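Local coordinates for protein 2-c-methyl-d-erythritol 2,4-cyclodiphosphate synthase (Plasmodium falciparum, PDB 4C81) that catalyses the cyclisation of a CDP-linked methylerythritol phosphate to 2-C-methyl-D-erythritol 2,4-cyclodiphosphate, releasing CMP, a step of isoprenoid precursor synthesis, at residues I124-K129 with G156-K161. The protein carries 1 engineered substitution. Sequence-based numbering, arbitrary orientation.
Sequences IAQVPK and GKTHEK. With ZN (zinc ion), chain C; CDP (cytidine-5'-diphosphate), chain D.
Ile124 and Lys157 pair in parallel at the ends of two neighbouring strands, and Ala125 N donates a hydrogen bond to Lys157 O (2.9 Å). Beyond this pair both chains leave the sheet, and the amide of Gln126 bridges them. Its chain is bent at chi2 (-63°), which brings the amide back to the second loop although CB points away from it. Gln126 OE1 accepts from His159 N at 2.9 Å and from Lys161 N at 3.1 Å. Both donors stand out of the carbonyl plane, on opposite faces, and this double grip ties 159-161 to Gln126. The Gln126 side chain crosses that of Thr158 at about a right angle, and a water links Gln126 NE2 to Thr158 OG1.

Both segments line part of the CDP site, which Asp81 of the second subunit and the backbone N of Ile130 and Ser131 extend. Thr158 donates to CDP O2A through both N (2.7 Å) and OG1 (2.6 Å). Ala125 O accepts from the cytosine N4 at 2.9 Å, consistent with recognition of the base. Lys157 NZ makes a weak hydrogen bond to CDP O1B and a salt bridge to Asp15 of the second subunit.

Ile124 CG2 meets the edge of the His159 ring at CD2 (4.0 Å). The ring binds zinc through NE2 (2.1 Å), with Glu172 of the second subunit on the same metal, while ND1 is hydrogen-bonded to Leu162 O. Tyr14 of that subunit packs on Ile124, Lys157 and His159.

The contact joins strands 114-124 and 152-157 at their C-terminal ends. Helix 163-166 packs on Ile124 and His159, and strand 170-181 flanks Ile124 and Ala125.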
loop_
_atom_site.group_PDB
_atom_site.type_symbol
_atom_site.label_atom_id
_atom_site.label_comp_id
_atom_site.label_asym_id
_atom_site.label_seq_id
_atom_site.Cartn_x
_atom_site.Cartn_y
_atom_site.Cartn_z
ATOM N N ILE A 124 -2.744 6.013 9.369
ATOM C CA ILE A 124 -2.927 5.016 10.419
ATOM C C ILE A 124 -2.430 5.650 11.705
ATOM O O ILE A 124 -1.237 5.929 11.856
ATOM C CB ILE A 124 -2.184 3.700 10.131
ATOM C CG1 ILE A 124 -2.516 3.208 8.716
ATOM C CG2 ILE A 124 -2.578 2.648 11.170
ATOM C CD1 ILE A 124 -1.816 1.921 8.326
ATOM N N ALA A 125 -3.368 5.896 12.614
ATOM C CA ALA A 125 -3.109 6.677 13.813
ATOM C C ALA A 125 -4.274 6.538 14.791
ATOM O O ALA A 125 -5.433 6.525 14.383
ATOM C CB ALA A 125 -2.900 8.143 13.439
ATOM N N GLN A 126 -3.962 6.415 16.080
ATOM C CA GLN A 126 -4.998 6.434 17.115
ATOM C C GLN A 126 -5.598 7.834 17.186
ATOM O O GLN A 126 -6.818 7.998 17.188
ATOM C CB GLN A 126 -4.424 6.036 18.479
ATOM C CG GLN A 126 -3.910 4.604 18.571
ATOM C CD GLN A 126 -4.995 3.557 18.366
ATOM O OE1 GLN A 126 -4.798 2.574 17.646
ATOM N NE2 GLN A 126 -6.147 3.759 19.001
ATOM N N VAL A 127 -4.721 8.835 17.238
ATOM C CA VAL A 127 -5.104 10.246 17.214
ATOM C C VAL A 127 -4.116 11.021 16.330
ATOM O O VAL A 127 -2.970 10.598 16.167
ATOM C CB VAL A 127 -5.126 10.847 18.639
ATOM C CG1 VAL A 127 -6.229 10.203 19.469
ATOM C CG2 VAL A 127 -3.778 10.680 19.319
ATOM N N PRO A 128 -4.553 12.153 15.747
ATOM C CA PRO A 128 -5.871 12.758 15.864
ATOM C C PRO A 128 -6.913 12.135 14.946
ATOM O O PRO A 128 -6.604 11.234 14.153
ATOM C CB PRO A 128 -5.614 14.210 15.454
ATOM C CG PRO A 128 -4.531 14.114 14.454
ATOM C CD PRO A 128 -3.671 12.951 14.874
ATOM N N LYS A 129 -8.140 12.635 15.071
ATOM C CA LYS A 129 -9.275 12.178 14.286
ATOM C C LYS A 129 -9.286 12.924 12.944
ATOM O O LYS A 129 -9.678 14.088 12.862
ATOM C CB LYS A 129 -10.574 12.420 15.078
ATOM C CG LYS A 129 -11.494 11.213 15.204
ATOM C CD LYS A 129 -12.501 11.143 14.081
ATOM C CE LYS A 129 -13.518 10.035 14.313
ATOM N NZ LYS A 129 -14.390 10.302 15.490
ATOM N N GLY A 156 -8.648 8.124 7.796
ATOM C CA GLY A 156 -7.897 7.679 8.962
ATOM C C GLY A 156 -8.434 6.376 9.523
ATOM O O GLY A 156 -9.637 6.124 9.476
ATOM N N LYS A 157 -7.523 5.548 10.031
ATOM C CA LYS A 157 -7.851 4.293 10.705
ATOM C C LYS A 157 -6.959 4.151 11.928
ATOM O O LYS A 157 -5.772 4.460 11.863
ATOM C CB LYS A 157 -7.605 3.104 9.770
ATOM C CG LYS A 157 -8.531 3.038 8.567
ATOM C CD LYS A 157 -9.927 2.556 8.937
ATOM C CE LYS A 157 -9.947 1.064 9.240
ATOM N NZ LYS A 157 -11.324 0.506 9.221
ATOM N N THR A 158 -7.520 3.684 13.042
ATOM C CA THR A 158 -6.701 3.353 14.212
ATOM C C THR A 158 -5.953 2.046 13.967
ATOM O O THR A 158 -6.167 1.378 12.954
ATOM C CB THR A 158 -7.535 3.197 15.508
ATOM O OG1 THR A 158 -8.293 1.980 15.466
ATOM C CG2 THR A 158 -8.461 4.385 15.714
ATOM N N HIS A 159 -5.080 1.690 14.905
ATOM C CA HIS A 159 -4.402 0.392 14.886
ATOM C C HIS A 159 -4.855 -0.494 16.060
ATOM O O HIS A 159 -4.075 -1.306 16.573
ATOM C CB HIS A 159 -2.887 0.606 14.909
ATOM C CG HIS A 159 -2.113 -0.508 14.287
ATOM N ND1 HIS A 159 -1.479 -1.480 15.030
ATOM C CD2 HIS A 159 -1.877 -0.812 12.989
ATOM C CE1 HIS A 159 -0.879 -2.329 14.218
ATOM N NE2 HIS A 159 -1.102 -1.945 12.975
ATOM N N GLU A 160 -6.113 -0.319 16.481
ATOM C CA GLU A 160 -6.758 -1.148 17.516
ATOM C C GLU A 160 -5.998 -1.161 18.848
ATOM O O GLU A 160 -6.046 -2.148 19.595
ATOM C CB GLU A 160 -6.968 -2.579 16.998
ATOM C CG GLU A 160 -7.906 -2.682 15.801
ATOM C CD GLU A 160 -9.342 -2.315 16.139
ATOM O OE1 GLU A 160 -9.794 -2.622 17.260
ATOM O OE2 GLU A 160 -10.020 -1.715 15.280
ATOM N N LYS A 161 -5.315 -0.054 19.138
ATOM C CA LYS A 161 -4.469 0.076 20.323
ATOM C C LYS A 161 -3.373 -0.992 20.453
ATOM O O LYS A 161 -2.883 -1.245 21.556
ATOM C CB LYS A 161 -5.335 0.115 21.593
ATOM C CG LYS A 161 -6.461 1.135 21.539
ATOM C CD LYS A 161 -7.204 1.225 22.865
ATOM C CE LYS A 161 -8.354 2.220 22.793
ATOM N NZ LYS A 161 -7.883 3.614 22.566
HETATM ZN ZN ZN C . -0.403 -2.920 11.303
HETATM O O3B CDP D . -12.999 -0.219 14.309
HETATM P PB CDP D . -13.231 0.530 12.889
HETATM O O1B CDP D . -12.998 -0.607 11.793
HETATM O O2B CDP D . -14.590 1.118 12.765
HETATM O O3A CDP D . -12.027 1.580 12.660
HETATM P PA CDP D . -11.473 2.592 13.789
HETATM O O1A CDP D . -12.010 2.270 15.129
HETATM O O2A CDP D . -10.010 2.683 13.600
HETATM O "O5'" CDP D . -12.097 3.999 13.323
HETATM C "C5'" CDP D . -13.436 4.110 12.822
HETATM C "C4'" CDP D . -13.608 5.430 12.067
HETATM O "O4'" CDP D . -13.070 6.483 12.906
HETATM C "C3'" CDP D . -12.750 5.464 10.805
HETATM O "O3'" CDP D . -13.455 4.889 9.700
HETATM C "C2'" CDP D . -12.565 6.964 10.610
HETATM O "O2'" CDP D . -13.717 7.528 9.974
HETATM C "C1'" CDP D . -12.473 7.502 12.048
HETATM N N1 CDP D . -11.039 7.766 12.375
HETATM C C2 CDP D . -10.405 8.887 11.808
HETATM O O2 CDP D . -11.019 9.638 11.052
HETATM N N3 CDP D . -9.066 9.144 12.108
HETATM C C4 CDP D . -8.339 8.311 12.954
HETATM N N4 CDP D . -7.065 8.601 13.207
HETATM C C5 CDP D . -8.957 7.203 13.524
HETATM C C6 CDP D . -10.294 6.929 13.238
HETATM O O HOH W 1 -8.429 1.727 18.475
#